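Local coordinates for ruler protein (Pseudomonas aeruginosa, PDB 5CUK) that probably serves as the molecular ruler that sets needle length in the type III secretion system, this chain being its C-terminal substrate-specificity domain, at residues A[15-18]-A[19-23]; A[40-43]-A[44-47]; A[63-67]-A[68-72]; A[78-81]-A[82-86]. All coordinates share one frame; numbering follows the deposited sequence.

Interaction 1: residues A[15-18]-A[19-23]; sequences ARLL and DAVQG
With CG of Arg16 swung opposite its backbone N (chi1 175°) and the chain then bent at chi2 (81°), the guanidinium reaches forward along helix 11-29 to the carboxylate of Asp19, an i to i+3 salt bridge. Asp19 takes the same first torsion, which sends its carboxylate back to meet the arginine. One nitrogen and one oxygen do the work: Arg16 NH1 stands 2.9 Å from Asp19 OD2, which comes in at the guanidinium edge, near its plane. The two flat groups are turned 56° against each other, so they do not pair side by side. Ala20 CB lies over one guanidinium face, while the arginine also leans on Val40 and Leu42 of strand 35-42.

Beneath this runs the regular i to i+4 bonding of the helix, with Asp19 N giving to Ala15 O at 3.0 Å and Ala20 N to Arg16 O at 2.8 Å. The apolar side of the helix is turned to the sheet, where Leu17 and Val21 touch Val50 of strand 46-54. Val21 N is bonded to Leu17 O at 2.9 Å, and one turn's spacing brings Val21 CG2 to 4.2 Å from Leu17 CD1.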
loop_
_atom_site.group_PDB
_atom_site.type_symbol
_atom_site.label_atom_id
_atom_site.label_comp_id
_atom_site.label_asym_id
_atom_site.label_seq_id
_atom_site.Cartn_x
_atom_site.Cartn_y
_atom_site.Cartn_z
ATOM N N ALA A 15 -2.617 -3.344 9.928
ATOM C CA ALA A 15 -1.868 -2.368 10.711
ATOM C C ALA A 15 -0.461 -2.106 10.136
ATOM O O ALA A 15 -0.089 -0.954 9.921
ATOM C CB ALA A 15 -1.783 -2.825 12.168
ATOM N N ARG A 16 0.310 -3.150 9.863
ATOM C CA ARG A 16 1.701 -2.964 9.472
ATOM C C ARG A 16 1.741 -2.351 8.078
ATOM O O ARG A 16 2.522 -1.445 7.804
ATOM C CB ARG A 16 2.473 -4.282 9.531
ATOM C CG ARG A 16 3.924 -4.194 9.017
ATOM C CD ARG A 16 4.945 -3.629 10.036
ATOM N NE ARG A 16 6.155 -3.120 9.359
ATOM C CZ ARG A 16 6.403 -1.827 9.127
ATOM N NH1 ARG A 16 5.551 -0.901 9.541
ATOM N NH2 ARG A 16 7.505 -1.444 8.485
ATOM N N LEU A 17 0.838 -2.814 7.230
ATOM C CA LEU A 17 0.709 -2.307 5.892
ATOM C C LEU A 17 0.405 -0.804 5.873
ATOM O O LEU A 17 1.058 -0.035 5.144
ATOM C CB LEU A 17 -0.373 -3.084 5.157
ATOM C CG LEU A 17 -0.433 -2.911 3.658
ATOM C CD1 LEU A 17 0.958 -2.789 3.068
ATOM C CD2 LEU A 17 -1.138 -4.079 3.078
ATOM N N LEU A 18 -0.568 -0.385 6.682
ATOM C CA LEU A 18 -0.973 1.012 6.737
ATOM C C LEU A 18 0.184 1.865 7.210
ATOM O O LEU A 18 0.492 2.879 6.605
ATOM C CB LEU A 18 -2.195 1.203 7.647
ATOM C CG LEU A 18 -3.549 0.662 7.142
ATOM C CD1 LEU A 18 -4.683 1.079 8.061
ATOM C CD2 LEU A 18 -3.872 1.180 5.723
ATOM N N ASP A 19 0.819 1.460 8.301
ATOM C CA ASP A 19 2.017 2.123 8.771
ATOM C C ASP A 19 3.112 2.225 7.667
ATOM O O ASP A 19 3.683 3.294 7.441
ATOM C CB ASP A 19 2.539 1.391 9.999
ATOM C CG ASP A 19 3.685 2.116 10.671
ATOM O OD1 ASP A 19 3.611 3.349 10.881
ATOM O OD2 ASP A 19 4.670 1.437 11.007
ATOM N N ALA A 20 3.377 1.131 6.956
ATOM C CA ALA A 20 4.381 1.152 5.879
ATOM C C ALA A 20 4.036 2.157 4.756
ATOM O O ALA A 20 4.865 2.975 4.380
ATOM C CB ALA A 20 4.550 -0.247 5.300
ATOM N N VAL A 21 2.811 2.071 4.240
ATOM C CA VAL A 21 2.336 2.963 3.203
ATOM C C VAL A 21 2.509 4.392 3.667
ATOM O O VAL A 21 2.902 5.271 2.899
ATOM C CB VAL A 21 0.858 2.688 2.841
ATOM C CG1 VAL A 21 0.345 3.734 1.934
ATOM C CG2 VAL A 21 0.721 1.326 2.164
ATOM N N GLN A 22 2.272 4.651 4.946
ATOM C CA GLN A 22 2.354 6.031 5.301
ATOM C C GLN A 22 3.802 6.509 5.339
ATOM O O GLN A 22 4.064 7.624 4.905
ATOM C CB GLN A 22 1.664 6.329 6.598
ATOM C CG GLN A 22 1.736 7.850 6.818
ATOM C CD GLN A 22 0.907 8.316 7.978
ATOM O OE1 GLN A 22 0.879 7.684 9.056
ATOM N NE2 GLN A 22 0.233 9.469 7.780
ATOM N N GLY A 23 4.743 5.691 5.819
ATOM C CA GLY A 23 6.157 6.013 5.652
ATOM C C GLY A 23 6.513 6.374 4.197
ATOM O O GLY A 23 7.208 7.347 3.960
#

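Interaction 2: residues A[40-43]-A[44-47]; sequences VRLP and QLGA
Gln44 follows Pro43 at the tip of the beta hairpin formed by strands 35-42 and 46-54, whose three-residue loop is Pro43, Gln44 and Leu45. Its backbone N, like that of Leu45 after it, gives a hydrogen bond to OD1 of Asp13, so a single carboxylate oxygen from helix 11-29 grips the loop at two successive amides.

Leu45 then turns back against the strand it has just left. Its CB rests 3.8 Å from Leu42 CB and 3.9 Å from Leu42 CD1, the two leucine side chains meeting at a slant on the buried side of the hairpin. Leu42 holds CG next to its own backbone N (chi1 -54°), which leaves CD1 beside Leu45.

Gly46 closes the loop as the hydrogen-bonded partner of Leu42. Leu42 N gives to Gly46 O in a nearly straight bond of 2.7 Å, whereas the return bond from Gly46 N to Leu42 O, at 3.0 Å, comes from above the carbonyl plane, 37° out of it. Gly46 O is also approached by the Arg41 CA hydrogen, with Arg41 CA 3.5 Å away.

Ala47 makes the next, non-hydrogen-bonded pair with Arg41, their CA atoms 4.4 Å apart. Just beside it, Ala47 CA directs its hydrogen at Val40 O over 3.5 Å.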
loop_
_atom_site.group_PDB
_atom_site.type_symbol
_atom_site.label_atom_id
_atom_site.label_comp_id
_atom_site.label_asym_id
_atom_site.label_seq_id
_atom_site.Cartn_x
_atom_site.Cartn_y
_atom_site.Cartn_z
ATOM N N VAL A 40 8.423 -4.770 3.058
ATOM C CA VAL A 40 7.871 -4.962 4.386
ATOM C C VAL A 40 7.541 -6.437 4.647
ATOM O O VAL A 40 7.027 -7.102 3.764
ATOM C CB VAL A 40 6.596 -4.141 4.554
ATOM C CG1 VAL A 40 6.233 -4.057 6.003
ATOM C CG2 VAL A 40 6.792 -2.746 3.941
ATOM N N ARG A 41 7.834 -6.945 5.843
ATOM C CA ARG A 41 7.309 -8.257 6.231
ATOM C C ARG A 41 5.965 -8.061 6.919
ATOM O O ARG A 41 5.832 -7.305 7.892
ATOM C CB ARG A 41 8.275 -9.034 7.145
ATOM C CG ARG A 41 8.811 -8.223 8.323
ATOM C CD ARG A 41 9.154 -9.092 9.554
ATOM N NE ARG A 41 9.776 -8.289 10.613
ATOM C CZ ARG A 41 9.504 -8.409 11.912
ATOM N NH1 ARG A 41 8.623 -9.312 12.331
ATOM N NH2 ARG A 41 10.113 -7.624 12.796
ATOM N N LEU A 42 4.946 -8.694 6.368
ATOM C CA LEU A 42 3.668 -8.738 7.052
ATOM C C LEU A 42 3.662 -10.054 7.840
ATOM O O LEU A 42 4.161 -11.065 7.345
ATOM C CB LEU A 42 2.512 -8.611 6.056
ATOM C CG LEU A 42 2.630 -7.357 5.167
ATOM C CD1 LEU A 42 1.539 -7.341 4.129
ATOM C CD2 LEU A 42 2.595 -6.073 5.992
ATOM N N PRO A 43 3.163 -10.029 9.090
ATOM C CA PRO A 43 3.307 -11.182 9.980
ATOM C C PRO A 43 2.862 -12.469 9.318
ATOM O O PRO A 43 3.608 -13.452 9.347
ATOM C CB PRO A 43 2.396 -10.840 11.151
ATOM C CG PRO A 43 2.325 -9.389 11.164
ATOM C CD PRO A 43 2.403 -8.947 9.731
ATOM N N GLN A 44 1.684 -12.479 8.706
ATOM C CA GLN A 44 1.280 -13.730 8.091
ATOM C C GLN A 44 1.364 -13.647 6.576
ATOM O O GLN A 44 1.634 -14.654 5.942
ATOM C CB GLN A 44 -0.124 -14.157 8.558
ATOM C CG GLN A 44 -0.180 -14.640 10.031
ATOM C CD GLN A 44 0.700 -15.856 10.317
ATOM O OE1 GLN A 44 0.906 -16.713 9.455
ATOM N NE2 GLN A 44 1.221 -15.931 11.537
ATOM N N LEU A 45 1.209 -12.464 5.993
ATOM C CA LEU A 45 1.239 -12.391 4.534
ATOM C C LEU A 45 2.632 -12.453 3.893
ATOM O O LEU A 45 2.747 -12.573 2.669
ATOM C CB LEU A 45 0.531 -11.126 4.055
ATOM C CG LEU A 45 -0.940 -11.322 3.679
ATOM C CD1 LEU A 45 -1.819 -11.478 4.915
ATOM C CD2 LEU A 45 -1.391 -10.152 2.833
ATOM N N GLY A 46 3.684 -12.387 4.700
ATOM C CA GLY A 46 5.034 -12.543 4.172
ATOM C C GLY A 46 5.676 -11.256 3.685
ATOM O O GLY A 46 5.290 -10.155 4.094
ATOM N N ALA A 47 6.674 -11.384 2.817
ATOM C CA ALA A 47 7.339 -10.204 2.269
ATOM C C ALA A 47 6.542 -9.580 1.134
ATOM O O ALA A 47 6.154 -10.231 0.166
ATOM C CB ALA A 47 8.734 -10.535 1.796
#

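Interaction 3: residues A[63-67]-A[68-72]; sequences ISASP and GSLAL
Leu70, in the first turn of helix 67-75, reaches back to the strand that leads into it, and its CB already sits close to two carbonyls, 3.2 Å from Pro67 O and 3.3 Å from Ser66 O. Beyond CG, the CD1 branch extends to Ala65 CB at 4.0 Å, lying between helix and strand 59-65; the side chain also meets Phe97 of strand 93-99. Ala65 CB has a second neighbour from the helix in Ser69 CB, 3.8 Å away, so this one methyl packs against two successive helix residues.

The helix bonds hold the backbone beneath it. Leu70 N gives to Ser66 O at 2.8 Å, and Ala71 N follows with Pro67 O at 3.1 Å. On the polar side, chi1 of Ser66 (76°) puts OG between its backbone N and carbonyl carbon, from where it donates to Ser69 OG at 3.1 Å. Ser69 OG probably also bonds to Leu45 O in the hairpin loop, at an unusually short distance, which would tie the start of the helix to that loop.

Strand 63-65 and helix segment 68-72 run at 138° to each other, joined by a tight strand-to-helix turn in which serine occupies the N-cap and proline opens the first turn.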
loop_
_atom_site.group_PDB
_atom_site.type_symbol
_atom_site.label_atom_id
_atom_site.label_comp_id
_atom_site.label_asym_id
_atom_site.label_seq_id
_atom_site.Cartn_x
_atom_site.Cartn_y
_atom_site.Cartn_z
ATOM N N ILE A 63 0.939 -2.588 -4.265
ATOM C CA ILE A 63 1.450 -3.608 -3.376
ATOM C C ILE A 63 1.793 -4.845 -4.197
ATOM O O ILE A 63 0.980 -5.322 -4.987
ATOM C CB ILE A 63 0.441 -4.024 -2.282
ATOM C CG1 ILE A 63 -0.286 -2.810 -1.690
ATOM C CG2 ILE A 63 1.137 -4.841 -1.239
ATOM C CD1 ILE A 63 0.649 -1.756 -1.102
ATOM N N SER A 64 3.003 -5.342 -3.999
ATOM C CA SER A 64 3.491 -6.504 -4.704
ATOM C C SER A 64 3.697 -7.581 -3.662
ATOM O O SER A 64 4.263 -7.324 -2.586
ATOM C CB SER A 64 4.788 -6.194 -5.451
ATOM O OG SER A 64 4.590 -5.094 -6.316
ATOM N N ALA A 65 3.210 -8.783 -3.975
ATOM C CA ALA A 65 3.211 -9.877 -3.014
ATOM C C ALA A 65 3.211 -11.252 -3.681
ATOM O O ALA A 65 2.992 -11.374 -4.878
ATOM C CB ALA A 65 2.001 -9.756 -2.100
ATOM N N SER A 66 3.400 -12.288 -2.870
ATOM C CA SER A 66 3.281 -13.665 -3.331
ATOM C C SER A 66 1.857 -13.900 -3.849
ATOM O O SER A 66 0.937 -13.087 -3.584
ATOM C CB SER A 66 3.639 -14.631 -2.205
ATOM O OG SER A 66 2.576 -14.715 -1.280
ATOM N N PRO A 67 1.667 -14.997 -4.617
ATOM C CA PRO A 67 0.372 -15.217 -5.280
ATOM C C PRO A 67 -0.793 -15.354 -4.292
ATOM O O PRO A 67 -1.869 -14.768 -4.496
ATOM C CB PRO A 67 0.598 -16.524 -6.049
ATOM C CG PRO A 67 2.109 -16.603 -6.249
ATOM C CD PRO A 67 2.662 -16.035 -4.984
ATOM N N GLY A 68 -0.561 -16.099 -3.218
ATOM C CA GLY A 68 -1.560 -16.284 -2.190
ATOM C C GLY A 68 -1.805 -15.064 -1.321
ATOM O O GLY A 68 -2.949 -14.757 -0.996
ATOM N N SER A 69 -0.742 -14.361 -0.938
ATOM C CA SER A 69 -0.916 -13.085 -0.254
ATOM C C SER A 69 -1.713 -12.141 -1.157
ATOM O O SER A 69 -2.602 -11.414 -0.698
ATOM C CB SER A 69 0.429 -12.468 0.119
ATOM O OG SER A 69 1.132 -13.300 1.022
ATOM N N LEU A 70 -1.434 -12.188 -2.454
ATOM C CA LEU A 70 -2.197 -11.350 -3.386
ATOM C C LEU A 70 -3.683 -11.624 -3.266
ATOM O O LEU A 70 -4.474 -10.692 -3.134
ATOM C CB LEU A 70 -1.751 -11.556 -4.833
ATOM C CG LEU A 70 -1.567 -10.224 -5.570
ATOM C CD1 LEU A 70 -1.041 -9.184 -4.598
ATOM C CD2 LEU A 70 -0.657 -10.343 -6.802
ATOM N N ALA A 71 -4.054 -12.910 -3.276
ATOM C CA ALA A 71 -5.453 -13.271 -3.254
ATOM C C ALA A 71 -6.117 -12.680 -2.019
ATOM O O ALA A 71 -7.246 -12.215 -2.080
ATOM C CB ALA A 71 -5.624 -14.784 -3.278
ATOM N N LEU A 72 -5.408 -12.685 -0.900
ATOM C CA LEU A 72 -5.944 -12.111 0.305
ATOM C C LEU A 72 -6.095 -10.602 0.155
ATOM O O LEU A 72 -7.069 -10.020 0.646
ATOM C CB LEU A 72 -5.043 -12.435 1.483
ATOM C CG LEU A 72 -5.022 -13.905 1.909
ATOM C CD1 LEU A 72 -4.041 -14.085 3.040
ATOM C CD2 LEU A 72 -6.404 -14.324 2.330
#

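Interaction 4: residues A[78-81]-A[82-86]; sequences GELL and ERLQR
Helix 77-87 shows the i to i+4 pattern of an amphipathic helix, with Leu80 and Leu84 touching on the side turned to the core. Leu80 CG lies 3.7 Å from Leu84 CD1, the two side chains meeting at an angle. Leu84 CG, beside its backbone N, also sits 3.3 Å from Leu80 O, the carbonyl that takes the bond from Leu84 N at 2.9 Å. Both leucines continue onto Leu95 of strand 93-99. Both also meet helix 11-29, Leu80 at Leu14 and Leu84 at Leu18 and Val21.

A more polar row runs from Glu79 to Arg83. Arg83 bends at chi2 (-67°) and again at chi3 (-56°), so its chain curls rather than running straight to the glutamate; CG is pressed to 3.1 Å from Glu79 O. The charged ends stay apart, with Glu79 OE1 5.1 Å from Arg83 NH1. A water spans them, giving to Glu79 OE1 at 3.1 Å, though its link to Arg83 NH1 is implausibly short and thus doubtful.

Further along, the Gln85 amide reaches beyond the helix, OE1 accepting from Val93 N and NE2 giving to Gln91 O, while Gln85 N bonds to Leu81 O at 2.8 Å.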
loop_
_atom_site.group_PDB
_atom_site.type_symbol
_atom_site.label_atom_id
_atom_site.label_comp_id
_atom_site.label_asym_id
_atom_site.label_seq_id
_atom_site.Cartn_x
_atom_site.Cartn_y
_atom_site.Cartn_z
ATOM N N GLY A 78 -11.480 -3.619 -1.241
ATOM C CA GLY A 78 -12.376 -2.574 -0.767
ATOM C C GLY A 78 -12.017 -1.962 0.587
ATOM O O GLY A 78 -12.004 -0.724 0.751
ATOM N N GLU A 79 -11.736 -2.813 1.572
ATOM C CA GLU A 79 -11.301 -2.326 2.892
ATOM C C GLU A 79 -9.951 -1.608 2.798
ATOM O O GLU A 79 -9.675 -0.640 3.512
ATOM C CB GLU A 79 -11.194 -3.482 3.909
ATOM C CG GLU A 79 -10.495 -3.091 5.235
ATOM C CD GLU A 79 -10.009 -4.292 6.092
ATOM O OE1 GLU A 79 -9.954 -4.140 7.329
ATOM O OE2 GLU A 79 -9.669 -5.376 5.551
ATOM N N LEU A 80 -9.086 -2.120 1.945
ATOM C CA LEU A 80 -7.748 -1.580 1.908
ATOM C C LEU A 80 -7.763 -0.159 1.274
ATOM O O LEU A 80 -7.278 0.789 1.891
ATOM C CB LEU A 80 -6.815 -2.534 1.163
ATOM C CG LEU A 80 -5.372 -2.109 1.406
ATOM C CD1 LEU A 80 -5.118 -1.997 2.906
ATOM C CD2 LEU A 80 -4.406 -3.079 0.740
ATOM N N LEU A 81 -8.342 -0.024 0.078
ATOM C CA LEU A 81 -8.552 1.274 -0.565
ATOM C C LEU A 81 -9.065 2.317 0.417
ATOM O O LEU A 81 -8.566 3.445 0.521
ATOM C CB LEU A 81 -9.550 1.123 -1.713
ATOM C CG LEU A 81 -9.919 2.428 -2.435
ATOM C CD1 LEU A 81 -8.684 3.145 -2.887
ATOM C CD2 LEU A 81 -10.828 2.192 -3.638
ATOM N N GLU A 82 -10.062 1.905 1.176
ATOM C CA GLU A 82 -10.835 2.812 1.982
ATOM C C GLU A 82 -10.048 3.342 3.158
ATOM O O GLU A 82 -10.183 4.505 3.515
ATOM C CB GLU A 82 -12.091 2.103 2.447
ATOM C CG GLU A 82 -12.728 2.682 3.679
ATOM C CD GLU A 82 -13.975 1.900 4.058
ATOM O OE1 GLU A 82 -14.085 0.717 3.644
ATOM O OE2 GLU A 82 -14.833 2.478 4.764
ATOM N N ARG A 83 -9.218 2.493 3.747
ATOM C CA ARG A 83 -8.339 2.914 4.827
ATOM C C ARG A 83 -7.135 3.695 4.323
ATOM O O ARG A 83 -6.597 4.536 5.019
ATOM C CB ARG A 83 -7.834 1.696 5.602
ATOM C CG ARG A 83 -8.958 0.803 6.128
ATOM C CD ARG A 83 -9.726 1.574 7.198
ATOM N NE ARG A 83 -8.844 2.033 8.280
ATOM C CZ ARG A 83 -8.749 1.404 9.451
ATOM N NH1 ARG A 83 -9.499 0.325 9.659
ATOM N NH2 ARG A 83 -7.935 1.859 10.412
ATOM N N LEU A 84 -6.651 3.351 3.148
ATOM C CA LEU A 84 -5.535 4.088 2.601
ATOM C C LEU A 84 -6.047 5.500 2.245
ATOM O O LEU A 84 -5.396 6.470 2.572
ATOM C CB LEU A 84 -4.944 3.368 1.401
ATOM C CG LEU A 84 -4.268 2.047 1.776
ATOM C CD1 LEU A 84 -4.036 1.215 0.545
ATOM C CD2 LEU A 84 -2.974 2.351 2.483
ATOM N N GLN A 85 -7.238 5.602 1.651
ATOM C CA GLN A 85 -7.784 6.910 1.263
ATOM C C GLN A 85 -7.907 7.823 2.466
ATOM O O GLN A 85 -7.592 9.016 2.380
ATOM C CB GLN A 85 -9.148 6.778 0.586
ATOM C CG GLN A 85 -9.686 8.121 0.043
ATOM C CD GLN A 85 -8.742 8.751 -0.966
ATOM O OE1 GLN A 85 -8.769 8.417 -2.141
ATOM N NE2 GLN A 85 -7.888 9.635 -0.500
ATOM N N ARG A 86 -8.308 7.254 3.604
ATOM C CA ARG A 86 -8.537 8.065 4.808
ATOM C C ARG A 86 -7.220 8.498 5.414
ATOM O O ARG A 86 -7.134 9.510 6.105
ATOM C CB ARG A 86 -9.356 7.296 5.838
ATOM C CG ARG A 86 -10.683 6.740 5.308
ATOM C CD ARG A 86 -11.538 6.208 6.457
ATOM N NE ARG A 86 -12.632 5.340 6.030
ATOM C CZ ARG A 86 -13.086 4.328 6.776
ATOM N NH1 ARG A 86 -12.530 4.061 7.964
ATOM N NH2 ARG A 86 -14.102 3.594 6.353
HETATM O O HOH W 1 -10.562 -1.237 8.170
#

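How the interactions relate
The touches run in a chain: interaction 4 meets 1, 1 meets 2, and 2 meets 3. Between interactions 1 and 2, with centres about 12 Å apart, Ala20 CB packs on Val40 CG2 at 3.6 Å. Between interactions 1 and 4, also about 12 Å between centres, Leu84 CD2 fits against both Leu18 CD2 and Val21 CG1, each at 3.6 Å, so helices 11-29 and 77-87 share an apolar seam. Interactions 2 and 3 are closest, about 10 Å between centres, and meet through Leu45: its CD1 lies 3.9 Å from Leu72 CD1. Interactions 2 and 4 stay apart, about 8 Å between nearest atoms. Together they join three helices to one face of the four-stranded mixed sheet.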